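Local coordinates for protein beta-ketothiolase BktB (Ralstonia eutropha, PDB 4NZS) that catalyses the condensation of acetyl-CoA with propionyl-CoA or a second acetyl-CoA to form beta-ketoacyl-CoA, supplying precursors for the polyester PHBV, at residues Gly24-Lys28 and Phe219-Glu223. Sequence-based numbering, arbitrary orientation.
Sequences GGSLK and FDTDE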
loop_
_atom_site.group_PDB
_atom_site.type_symbol
_atom_site.label_atom_id
_atom_site.label_comp_id
_atom_site.label_asym_id
_atom_site.label_seq_id
_atom_site.Cartn_x
_atom_site.Cartn_y
_atom_site.Cartn_z
ATOM N N GLY A 24 -15.172 6.462 -12.922
ATOM C CA GLY A 24 -15.683 5.497 -12.009
ATOM C C GLY A 24 -17.100 5.190 -12.300
ATOM O O GLY A 24 -17.848 4.810 -11.411
ATOM N N GLY A 25 -17.449 5.359 -13.553
ATOM C CA GLY A 25 -18.759 5.030 -14.022
ATOM C C GLY A 25 -18.764 3.640 -14.625
ATOM O O GLY A 25 -18.308 2.682 -13.993
ATOM N N SER A 26 -19.286 3.547 -15.848
ATOM C CA SER A 26 -19.600 2.281 -16.489
ATOM C C SER A 26 -18.401 1.619 -17.123
ATOM O O SER A 26 -18.514 0.484 -17.593
ATOM C CB SER A 26 -20.658 2.476 -17.586
ATOM O OG SER A 26 -21.955 2.657 -17.041
ATOM N N LEU A 27 -17.259 2.295 -17.175
ATOM C CA LEU A 27 -16.067 1.638 -17.725
ATOM C C LEU A 27 -15.019 1.259 -16.645
ATOM O O LEU A 27 -13.941 0.691 -16.946
ATOM C CB LEU A 27 -15.498 2.486 -18.860
ATOM C CG LEU A 27 -16.245 2.341 -20.207
ATOM C CD1 LEU A 27 -15.519 3.056 -21.341
ATOM C CD2 LEU A 27 -16.514 0.870 -20.597
ATOM N N LYS A 28 -15.410 1.552 -15.407
ATOM C CA LYS A 28 -14.670 1.325 -14.182
ATOM C C LYS A 28 -13.858 0.020 -14.213
ATOM O O LYS A 28 -12.656 0.000 -13.913
ATOM C CB LYS A 28 -15.708 1.247 -13.066
ATOM C CG LYS A 28 -15.241 1.649 -11.703
ATOM C CD LYS A 28 -16.314 1.408 -10.624
ATOM C CE LYS A 28 -16.061 2.414 -9.468
ATOM N NZ LYS A 28 -16.891 2.372 -8.223
ATOM N N PHE A 219 -22.499 -1.179 -22.820
ATOM C CA PHE A 219 -22.249 0.227 -22.829
ATOM C C PHE A 219 -21.964 0.736 -24.249
ATOM O O PHE A 219 -20.989 0.322 -24.938
ATOM C CB PHE A 219 -21.119 0.580 -21.849
ATOM C CG PHE A 219 -20.824 2.053 -21.798
ATOM C CD1 PHE A 219 -21.790 2.947 -21.327
ATOM C CD2 PHE A 219 -19.613 2.560 -22.273
ATOM C CE1 PHE A 219 -21.539 4.313 -21.310
ATOM C CE2 PHE A 219 -19.358 3.928 -22.254
ATOM C CZ PHE A 219 -20.325 4.797 -21.783
ATOM N N ASP A 220 -22.891 1.559 -24.722
ATOM C CA ASP A 220 -22.802 2.159 -26.041
ATOM C C ASP A 220 -23.003 3.669 -26.113
ATOM O O ASP A 220 -22.804 4.253 -27.156
ATOM C CB ASP A 220 -23.836 1.511 -26.945
ATOM C CG ASP A 220 -25.241 1.666 -26.413
ATOM O OD1 ASP A 220 -25.417 2.340 -25.388
ATOM O OD2 ASP A 220 -26.172 1.112 -27.014
ATOM N N THR A 221 -23.438 4.294 -25.034
ATOM C CA THR A 221 -23.853 5.676 -25.116
ATOM C C THR A 221 -22.984 6.554 -24.251
ATOM O O THR A 221 -22.864 6.303 -23.069
ATOM C CB THR A 221 -25.322 5.808 -24.715
ATOM O OG1 THR A 221 -25.825 7.070 -25.140
ATOM C CG2 THR A 221 -25.488 5.666 -23.215
ATOM N N ASP A 222 -22.413 7.606 -24.821
ATOM C CA ASP A 222 -21.478 8.401 -24.059
ATOM C C ASP A 222 -22.250 9.014 -22.922
ATOM O O ASP A 222 -23.146 9.785 -23.140
ATOM C CB ASP A 222 -20.916 9.510 -24.929
ATOM C CG ASP A 222 -20.233 8.990 -26.163
ATOM O OD1 ASP A 222 -19.268 8.228 -26.052
ATOM O OD2 ASP A 222 -20.647 9.355 -27.262
ATOM N N GLU A 223 -21.829 8.693 -21.706
ATOM C CA GLU A 223 -22.575 8.993 -20.492
ATOM C C GLU A 223 -22.246 10.288 -19.757
ATOM O O GLU A 223 -22.944 10.648 -18.833
ATOM C CB GLU A 223 -22.474 7.817 -19.517
ATOM C CG GLU A 223 -21.077 7.244 -19.349
ATOM C CD GLU A 223 -20.985 6.200 -18.251
ATOM O OE1 GLU A 223 -22.007 5.594 -17.900
ATOM O OE2 GLU A 223 -19.882 5.984 -17.735
#
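Ser26 meets the carboxylate of Glu223 with both its backbone and its side chain. The amide N of Ser26 donates to Glu223 OE2 over 3.1 Å in a nearly straight bond (170° at the hydrogen), meeting the syn lone pair of OE2. Ser26 OG donates to Glu223 OE1, also 3.1 Å away, from 29° out of the carboxylate plane. The serine hydroxyl lies beside its own backbone N (chi1 -76°), which lets one residue offer a donor to each oxygen. Glutamate suits the other side because its chain, extended beyond CG, carries two acceptors across the gap; OE2 binds the amides of both Thr22, the stronger partner, and Ser26, and with Ser26 OG on OE1 the carboxylate is held at both oxygens, which should limit its rotation. Gly25 CA passes 4.0 Å from Glu223 OE2, and a glycine leaves room for the carboxylate there.

Beyond the carboxylate the contact turns apolar. Ser26 CB sits over one face of the Phe219 ring, 3.9 Å from CD1, while Leu27 comes at its other ortho carbon, with CD2 3.9 Å from Phe219 CD2. The leucine and phenylalanine side chains run roughly perpendicular to each other, and both also touch Val208 of the neighbouring strand 208-210, so branched aliphatic and aromatic groups together fill a buried patch.

Gly25-Lys28 forms a type I beta turn, closed by a weak Lys28 N to Gly25 O bond. In the N-terminal thiolase domain, this turn, bonded through Ser26 to Glu223, joins the loop after core strand 10-22 to the end of hairpin strand 217-219 and the loop following it, away from the probable active-site residues.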